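Local coordinates for putrescine aminotransferase (Halomonas elongata DSM 2581, PDB 6GWI), which probably transfers amino groups from amines such as putrescine to a carbonyl acceptor, using pyridoxal-5'-phosphate as its cofactor, at residues D349-L354 with I427-D433; R357-L361 with M376-E380; L404-N408 with R441-T446. The contacts are given in a common frame with arbitrary orientation. Residues are numbered along the deposited sequence.

Contact 1 of 3, residues D349-L354 with I427-D433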
loop_
_atom_site.group_PDB
_atom_site.type_symbol
_atom_site.label_atom_id
_atom_site.label_comp_id
_atom_site.label_asym_id
_atom_site.label_seq_id
_atom_site.Cartn_x
_atom_site.Cartn_y
_atom_site.Cartn_z
ATOM N N ASP B 349 26.848 8.593 19.564
ATOM C CA ASP B 349 27.950 7.653 19.368
ATOM C C ASP B 349 28.187 7.383 17.889
ATOM O O ASP B 349 29.198 7.835 17.346
ATOM C CB ASP B 349 27.660 6.360 20.134
ATOM C CG ASP B 349 28.702 5.286 19.889
ATOM O OD1 ASP B 349 29.770 5.603 19.324
ATOM O OD2 ASP B 349 28.451 4.118 20.255
ATOM N N LEU B 350 27.290 6.666 17.212
ATOM C CA LEU B 350 27.577 6.202 15.859
ATOM C C LEU B 350 27.550 7.347 14.853
ATOM O O LEU B 350 28.338 7.358 13.900
ATOM C CB LEU B 350 26.581 5.108 15.472
ATOM C CG LEU B 350 26.588 3.907 16.423
ATOM C CD1 LEU B 350 25.442 2.952 16.114
ATOM C CD2 LEU B 350 27.924 3.170 16.379
ATOM N N GLY B 351 26.659 8.316 15.043
ATOM C CA GLY B 351 26.572 9.446 14.150
ATOM C C GLY B 351 27.858 10.244 14.099
ATOM O O GLY B 351 28.455 10.436 13.034
ATOM N N PRO B 352 28.308 10.740 15.254
ATOM C CA PRO B 352 29.604 11.436 15.283
ATOM C C PRO B 352 30.763 10.572 14.825
ATOM O O PRO B 352 31.688 11.081 14.180
ATOM C CB PRO B 352 29.744 11.843 16.758
ATOM C CG PRO B 352 28.335 11.991 17.230
ATOM C CD PRO B 352 27.556 10.914 16.511
ATOM N N TYR B 353 30.735 9.269 15.114
ATOM C CA TYR B 353 31.833 8.408 14.693
ATOM C C TYR B 353 31.846 8.261 13.177
ATOM O O TYR B 353 32.903 8.358 12.543
ATOM C CB TYR B 353 31.723 7.044 15.369
ATOM C CG TYR B 353 32.904 6.150 15.085
ATOM C CD1 TYR B 353 34.088 6.288 15.794
ATOM C CD2 TYR B 353 32.839 5.174 14.100
ATOM C CE1 TYR B 353 35.172 5.476 15.537
ATOM C CE2 TYR B 353 33.918 4.357 13.835
ATOM C CZ TYR B 353 35.082 4.512 14.557
ATOM O OH TYR B 353 36.162 3.699 14.295
ATOM N N LEU B 354 30.677 8.023 12.577
ATOM C CA LEU B 354 30.577 8.022 11.122
ATOM C C LEU B 354 31.092 9.334 10.545
ATOM O O LEU B 354 31.846 9.344 9.565
ATOM C CB LEU B 354 29.129 7.782 10.690
ATOM C CG LEU B 354 28.859 7.956 9.192
ATOM C CD1 LEU B 354 29.630 6.922 8.381
ATOM C CD2 LEU B 354 27.370 7.878 8.881
ATOM N N ILE B 427 24.696 -0.666 13.637
ATOM C CA ILE B 427 26.001 -0.959 13.065
ATOM C C ILE B 427 27.073 -0.701 14.112
ATOM O O ILE B 427 27.000 0.264 14.884
ATOM C CB ILE B 427 26.231 -0.117 11.798
ATOM C CG1 ILE B 427 27.507 -0.569 11.080
ATOM C CG2 ILE B 427 26.317 1.368 12.144
ATOM C CD1 ILE B 427 27.709 0.066 9.707
ATOM N N ARG B 428 28.080 -1.564 14.141
ATOM C CA ARG B 428 29.163 -1.412 15.096
ATOM C C ARG B 428 30.234 -0.489 14.525
ATOM O O ARG B 428 30.316 -0.261 13.316
ATOM C CB ARG B 428 29.788 -2.767 15.437
ATOM C CG ARG B 428 28.987 -3.623 16.404
ATOM C CD ARG B 428 29.731 -4.915 16.708
ATOM N NE ARG B 428 29.610 -5.315 18.107
ATOM C CZ ARG B 428 30.266 -4.738 19.111
ATOM N NH1 ARG B 428 31.088 -3.723 18.878
ATOM N NH2 ARG B 428 30.096 -5.173 20.352
ATOM N N ARG B 429 31.053 0.056 15.425
ATOM C CA ARG B 429 32.106 0.973 15.004
ATOM C C ARG B 429 33.100 0.280 14.082
ATOM O O ARG B 429 33.555 0.870 13.094
ATOM C CB ARG B 429 32.806 1.553 16.227
ATOM C CG ARG B 429 32.029 2.678 16.873
ATOM C CD ARG B 429 32.756 3.204 18.084
ATOM N NE ARG B 429 32.187 4.459 18.556
ATOM C CZ ARG B 429 32.825 5.310 19.349
ATOM N NH1 ARG B 429 34.054 5.034 19.765
ATOM N NH2 ARG B 429 32.233 6.435 19.725
ATOM N N GLU B 430 33.470 -0.965 14.399
ATOM C CA GLU B 430 34.351 -1.709 13.509
ATOM C C GLU B 430 33.696 -1.927 12.151
ATOM O O GLU B 430 34.386 -1.953 11.125
ATOM C CB GLU B 430 34.734 -3.051 14.141
ATOM C CG GLU B 430 33.591 -3.807 14.824
ATOM C CD GLU B 430 33.508 -3.537 16.321
ATOM O OE1 GLU B 430 33.326 -2.364 16.712
ATOM O OE2 GLU B 430 33.634 -4.502 17.105
ATOM N N GLU B 431 32.365 -2.059 12.120
ATOM C CA GLU B 431 31.658 -2.211 10.852
ATOM C C GLU B 431 31.585 -0.892 10.087
ATOM O O GLU B 431 31.612 -0.898 8.851
ATOM C CB GLU B 431 30.263 -2.788 11.105
ATOM C CG GLU B 431 30.307 -4.247 11.565
ATOM C CD GLU B 431 29.015 -4.730 12.199
ATOM O OE1 GLU B 431 28.144 -3.898 12.522
ATOM O OE2 GLU B 431 28.880 -5.958 12.381
ATOM N N ILE B 432 31.509 0.242 10.788
ATOM C CA ILE B 432 31.635 1.531 10.110
ATOM C C ILE B 432 33.025 1.674 9.502
ATOM O O ILE B 432 33.180 2.180 8.384
ATOM C CB ILE B 432 31.319 2.692 11.073
ATOM C CG1 ILE B 432 29.810 2.776 11.319
ATOM C CG2 ILE B 432 31.851 4.017 10.514
ATOM C CD1 ILE B 432 29.418 3.707 12.452
ATOM N N ASP B 433 34.057 1.252 10.240
ATOM C CA ASP B 433 35.415 1.269 9.705
ATOM C C ASP B 433 35.501 0.484 8.403
ATOM O O ASP B 433 36.075 0.957 7.414
ATOM C CB ASP B 433 36.392 0.690 10.731
ATOM C CG ASP B 433 36.631 1.619 11.902
ATOM O OD1 ASP B 433 36.409 2.839 11.756
ATOM O OD2 ASP B 433 37.039 1.125 12.974
#
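Two helices side by side must match bumps to hollows, as helices 342-359 and 429-450 do in the C-terminal part of this presumed fold-type I aminotransferase, where the axes of their short segments approach to 10.5 Å, nearly parallel at 25°. The main bump is I432, in a hollow walled by L350, Y353 and L354: its CD1 lies 4.2 Å from L350 CD2, its CG2 3.9 Å from Y353 CD2 and 4.2 Å from L354 CD1. In return Y353, its CA-to-CB bond toward the other segment, lays its ring against R429 and I432: R429 CG sits over one face, 3.9 Å from the ring centroid, a CH-pi contact, and I432 CG2 lies near the edge. L350 CD1 meets the loop before the helix, 3.3 Å from I427 O. Polar ends close the seam: Y353 OH donates to D433 OD1 (2.7 Å), and R429 NH2 salt-bridges D349 OD1 (2.6 Å). The chemistry implies a seam graded from buried aliphatic carbon to charge pairing at the exposed R429.

Contact 2 of 3, residues R357-L361 with M376-E380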
loop_
_atom_site.group_PDB
_atom_site.type_symbol
_atom_site.label_atom_id
_atom_site.label_comp_id
_atom_site.label_asym_id
_atom_site.label_seq_id
_atom_site.Cartn_x
_atom_site.Cartn_y
_atom_site.Cartn_z
ATOM N N ARG B 357 34.925 9.474 10.470
ATOM C CA ARG B 357 35.450 8.501 9.519
ATOM C C ARG B 357 35.023 8.852 8.097
ATOM O O ARG B 357 35.804 8.704 7.149
ATOM C CB ARG B 357 34.972 7.096 9.886
ATOM C CG ARG B 357 35.478 6.560 11.226
ATOM C CD ARG B 357 36.999 6.506 11.315
ATOM N NE ARG B 357 37.436 5.620 12.394
ATOM C CZ ARG B 357 38.702 5.436 12.759
ATOM N NH1 ARG B 357 39.681 6.082 12.139
ATOM N NH2 ARG B 357 38.989 4.603 13.750
ATOM N N TRP B 358 33.782 9.316 7.933
ATOM C CA TRP B 358 33.298 9.740 6.622
ATOM C C TRP B 358 34.096 10.926 6.095
ATOM O O TRP B 358 34.393 11.001 4.897
ATOM C CB TRP B 358 31.818 10.097 6.727
ATOM C CG TRP B 358 31.040 10.077 5.447
ATOM C CD1 TRP B 358 30.372 11.125 4.881
ATOM C CD2 TRP B 358 30.810 8.948 4.596
ATOM N NE1 TRP B 358 29.750 10.721 3.725
ATOM C CE2 TRP B 358 30.003 9.389 3.528
ATOM C CE3 TRP B 358 31.210 7.609 4.629
ATOM C CZ2 TRP B 358 29.591 8.541 2.504
ATOM C CZ3 TRP B 358 30.804 6.770 3.608
ATOM C CH2 TRP B 358 30.003 7.238 2.560
ATOM N N ALA B 359 34.445 11.871 6.976
ATOM C CA ALA B 359 35.184 13.057 6.565
ATOM C C ALA B 359 36.602 12.741 6.108
ATOM O O ALA B 359 37.224 13.579 5.447
ATOM C CB ALA B 359 35.231 14.071 7.709
ATOM N N SER B 360 37.132 11.567 6.450
ATOM C CA SER B 360 38.448 11.185 5.957
ATOM C C SER B 360 38.450 10.920 4.457
ATOM O O SER B 360 39.528 10.735 3.880
ATOM C CB SER B 360 38.949 9.944 6.701
ATOM O OG SER B 360 38.378 8.761 6.170
ATOM N N LEU B 361 37.282 10.901 3.816
ATOM C CA LEU B 361 37.182 10.684 2.380
ATOM C C LEU B 361 37.203 11.978 1.571
ATOM O O LEU B 361 37.216 11.913 0.338
ATOM C CB LEU B 361 35.901 9.908 2.053
ATOM C CG LEU B 361 35.816 8.478 2.588
ATOM C CD1 LEU B 361 34.405 7.928 2.439
ATOM C CD2 LEU B 361 36.814 7.577 1.874
ATOM N N MET B 376 22.958 8.851 8.098
ATOM C CA MET B 376 22.755 9.088 6.675
ATOM C C MET B 376 23.962 9.868 6.175
ATOM O O MET B 376 24.356 10.861 6.794
ATOM C CB MET B 376 21.470 9.875 6.402
ATOM C CG MET B 376 21.166 10.085 4.917
ATOM S SD MET B 376 19.740 11.154 4.595
ATOM C CE MET B 376 18.451 10.320 5.517
ATOM N N GLY B 377 24.546 9.426 5.065
ATOM C CA GLY B 377 25.725 10.076 4.533
ATOM C C GLY B 377 25.705 10.080 3.019
ATOM O O GLY B 377 25.015 9.284 2.379
ATOM N N ALA B 378 26.481 11.003 2.455
ATOM C CA ALA B 378 26.577 11.126 1.009
ATOM C C ALA B 378 27.956 11.631 0.616
ATOM O O ALA B 378 28.613 12.352 1.372
ATOM C CB ALA B 378 25.500 12.069 0.457
ATOM N N LEU B 379 28.386 11.233 -0.582
ATOM C CA LEU B 379 29.582 11.760 -1.222
ATOM C C LEU B 379 29.215 12.345 -2.580
ATOM O O LEU B 379 28.343 11.816 -3.279
ATOM C CB LEU B 379 30.648 10.681 -1.436
ATOM C CG LEU B 379 31.097 9.827 -0.254
ATOM C CD1 LEU B 379 31.982 8.695 -0.755
ATOM C CD2 LEU B 379 31.827 10.664 0.788
ATOM N N GLU B 380 29.883 13.433 -2.951
ATOM C CA GLU B 380 29.713 14.063 -4.257
ATOM C C GLU B 380 30.966 13.765 -5.073
ATOM O O GLU B 380 32.061 14.225 -4.730
ATOM C CB GLU B 380 29.489 15.567 -4.122
ATOM C CG GLU B 380 28.249 15.966 -3.330
ATOM C CD GLU B 380 26.951 15.641 -4.049
ATOM O OE1 GLU B 380 26.998 15.028 -5.135
ATOM O OE2 GLU B 380 25.878 16.007 -3.528
#
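Helices laid over an antiparallel sheet form the small C-terminal part of fold-type I aminotransferases, the fold expected for this class-III family, and here the end of helix 342-359 lies on strand 376-381. That strand is an inner one, hydrogen-bonded between strands 367-373 and 418-421. Apolar contacts come first. The CA-to-CB bond of W358 points toward the strand, and W358 CZ2 comes 3.4 Å from L379 CG; L361 CD1 reaches L379 CD1 at 4.1 Å, so L379 is contacted by W358 and, three residues on, by L361. Beside them the backbone of G377 comes close, with W358 NE1 4.2 Å from G377 C; a beta carbon on G377 would point at the indole and sit 3.3 Å from that nitrogen. W358 also touches A370 and I421 on the flanking strands, so one side chain spans three strands. M376 packs against I259, which belongs to the cofactor pocket. The polar link across the contact is a hydrogen bond near the plane of the indole: W358 NE1 donates to A378 O, 3.1 Å away, with an N-H...O angle of 159°.

Contact 3 of 3, residues L404-N408 with R441-T446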
loop_
_atom_site.group_PDB
_atom_site.type_symbol
_atom_site.label_atom_id
_atom_site.label_comp_id
_atom_site.label_asym_id
_atom_site.label_seq_id
_atom_site.Cartn_x
_atom_site.Cartn_y
_atom_site.Cartn_z
ATOM N N LEU B 404 31.247 -0.976 -8.302
ATOM C CA LEU B 404 32.531 -1.346 -7.721
ATOM C C LEU B 404 32.433 -1.531 -6.212
ATOM O O LEU B 404 33.156 -2.356 -5.644
ATOM C CB LEU B 404 33.587 -0.298 -8.064
ATOM C CG LEU B 404 34.081 -0.310 -9.513
ATOM C CD1 LEU B 404 35.006 0.873 -9.766
ATOM C CD2 LEU B 404 34.787 -1.622 -9.851
ATOM N N CYS B 405 31.567 -0.766 -5.542
ATOM C CA CYS B 405 31.337 -0.987 -4.119
ATOM C C CYS B 405 30.756 -2.373 -3.876
ATOM O O CYS B 405 31.238 -3.124 -3.021
ATOM C CB CYS B 405 30.411 0.092 -3.565
ATOM S SG CYS B 405 31.250 1.654 -3.255
ATOM N N PHE B 406 29.721 -2.733 -4.638
ATOM C CA PHE B 406 29.112 -4.047 -4.478
ATOM C C PHE B 406 30.131 -5.147 -4.744
ATOM O O PHE B 406 30.182 -6.148 -4.018
ATOM C CB PHE B 406 27.911 -4.180 -5.414
ATOM C CG PHE B 406 27.156 -5.466 -5.250
ATOM C CD1 PHE B 406 27.421 -6.554 -6.063
ATOM C CD2 PHE B 406 26.186 -5.591 -4.269
ATOM C CE1 PHE B 406 26.729 -7.740 -5.905
ATOM C CE2 PHE B 406 25.492 -6.772 -4.109
ATOM C CZ PHE B 406 25.765 -7.849 -4.927
ATOM N N ALA B 407 30.955 -4.974 -5.784
ATOM C CA ALA B 407 31.998 -5.947 -6.087
ATOM C C ALA B 407 33.011 -6.071 -4.955
ATOM O O ALA B 407 33.589 -7.146 -4.758
ATOM C CB ALA B 407 32.703 -5.563 -7.389
ATOM N N ASN B 408 33.241 -4.995 -4.203
ATOM C CA ASN B 408 34.139 -5.039 -3.054
ATOM C C ASN B 408 33.431 -5.443 -1.766
ATOM O O ASN B 408 34.078 -5.506 -0.717
ATOM C CB ASN B 408 34.825 -3.679 -2.841
ATOM C CG ASN B 408 36.051 -3.495 -3.722
ATOM O OD1 ASN B 408 37.128 -4.008 -3.418
ATOM N ND2 ASN B 408 35.899 -2.732 -4.798
ATOM N N ARG B 441 38.302 2.003 -1.329
ATOM C CA ARG B 441 38.794 1.071 -2.337
ATOM C C ARG B 441 38.010 1.208 -3.635
ATOM O O ARG B 441 38.596 1.245 -4.723
ATOM C CB ARG B 441 38.712 -0.357 -1.795
ATOM C CG ARG B 441 39.420 -1.405 -2.636
ATOM C CD ARG B 441 39.531 -2.721 -1.872
ATOM N NE ARG B 441 40.173 -2.540 -0.571
ATOM C CZ ARG B 441 40.057 -3.380 0.453
ATOM N NH1 ARG B 441 39.316 -4.476 0.344
ATOM N NH2 ARG B 441 40.681 -3.119 1.594
ATOM N N ALA B 442 36.680 1.305 -3.539
ATOM C CA ALA B 442 35.862 1.483 -4.733
ATOM C C ALA B 442 36.104 2.848 -5.364
ATOM O O ALA B 442 36.119 2.976 -6.594
ATOM C CB ALA B 442 34.384 1.308 -4.384
ATOM N N LEU B 443 36.293 3.881 -4.541
ATOM C CA LEU B 443 36.605 5.198 -5.081
ATOM C C LEU B 443 37.941 5.177 -5.813
ATOM O O LEU B 443 38.068 5.741 -6.905
ATOM C CB LEU B 443 36.619 6.236 -3.962
ATOM C CG LEU B 443 35.278 6.591 -3.321
ATOM C CD1 LEU B 443 35.522 7.392 -2.052
ATOM C CD2 LEU B 443 34.398 7.367 -4.284
ATOM N N ASP B 444 38.950 4.530 -5.224
ATOM C CA ASP B 444 40.228 4.367 -5.905
ATOM C C ASP B 444 40.037 3.717 -7.271
ATOM O O ASP B 444 40.549 4.205 -8.285
ATOM C CB ASP B 444 41.182 3.525 -5.054
ATOM C CG ASP B 444 41.598 4.220 -3.774
ATOM O OD1 ASP B 444 41.414 5.450 -3.669
ATOM O OD2 ASP B 444 42.120 3.531 -2.873
ATOM N N GLU B 445 39.306 2.599 -7.313
ATOM C CA GLU B 445 39.116 1.884 -8.570
ATOM C C GLU B 445 38.257 2.682 -9.543
ATOM O O GLU B 445 38.460 2.595 -10.760
ATOM C CB GLU B 445 38.499 0.507 -8.307
ATOM C CG GLU B 445 39.444 -0.459 -7.593
ATOM C CD GLU B 445 38.729 -1.604 -6.889
ATOM O OE1 GLU B 445 37.480 -1.625 -6.874
ATOM O OE2 GLU B 445 39.426 -2.491 -6.351
ATOM N N THR B 446 37.301 3.464 -9.032
ATOM C CA THR B 446 36.507 4.328 -9.898
ATOM C C THR B 446 37.378 5.398 -10.546
ATOM O O THR B 446 37.322 5.611 -11.762
ATOM C CB THR B 446 35.377 4.981 -9.099
ATOM O OG1 THR B 446 34.542 3.968 -8.525
ATOM C CG2 THR B 446 34.537 5.887 -9.995
#
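Small residues let helices come close, and the meeting of helix 397-407 with the C-terminal helix 429-450 illustrates the rule; both belong to the C-terminal part of the expected fold-type I aminotransferase. L404 opens the walk. Its CB is 4.1 Å from A442 CB, and its side chain runs on along the partner helix, where L404 CD1 comes within 3.8 Å of E445 CB and 3.4 Å of T446 OG1. That hydroxyl is already engaged, since T446 OG1 donates to A442 O one turn back at 2.7 Å, so the methyl group meets a polar atom satisfied within its own helix. Next comes C405, at the tightest point of the backbones: C405 CA is 5.2 Å from A442 CA, and C405 SG lies 3.3 Å from A442 CB. The small side chain of A442 is consistent with so close an approach. Further on, N408 points back across the gap. N408 ND2 donates both to E445 OE1 (2.8 Å) and to L404 O in its own segment (2.9 Å), the carbonyl that also accepts from N408 N at 3.0 Å. N408 OD1, for its part, lies 3.1 Å from R441 CD. Chemically, then, the amide of N408 ties segment 404-408 to itself and to a carboxylate of the next helix, so a directional polar clasp finishes an approach otherwise made by the small C405 and A442 and the larger L404.

Compared side by side, the three contacts show chemistry following depth. Contact 2 is the core member, every touching residue buried, and it relies on an indole and leucines with one neutral hydrogen bond. Contacts 1 and 3 are partly buried and add charged groups, a salt bridge in the former and an amide-carboxylate bond in the latter. Helix 342-359 serves contacts 1 and 2, helix 429-450 contacts 1 and 3. Contacts 1 and 2 meet through the salt bridge of R357 NE with D433 OD1 (3.0 Å); contacts 2 and 3 meet through packing, L443 CD1 lying 4.0 Å from L379 CD1. Contacts 1 and 3 stay about 8 Å apart between nearest atoms.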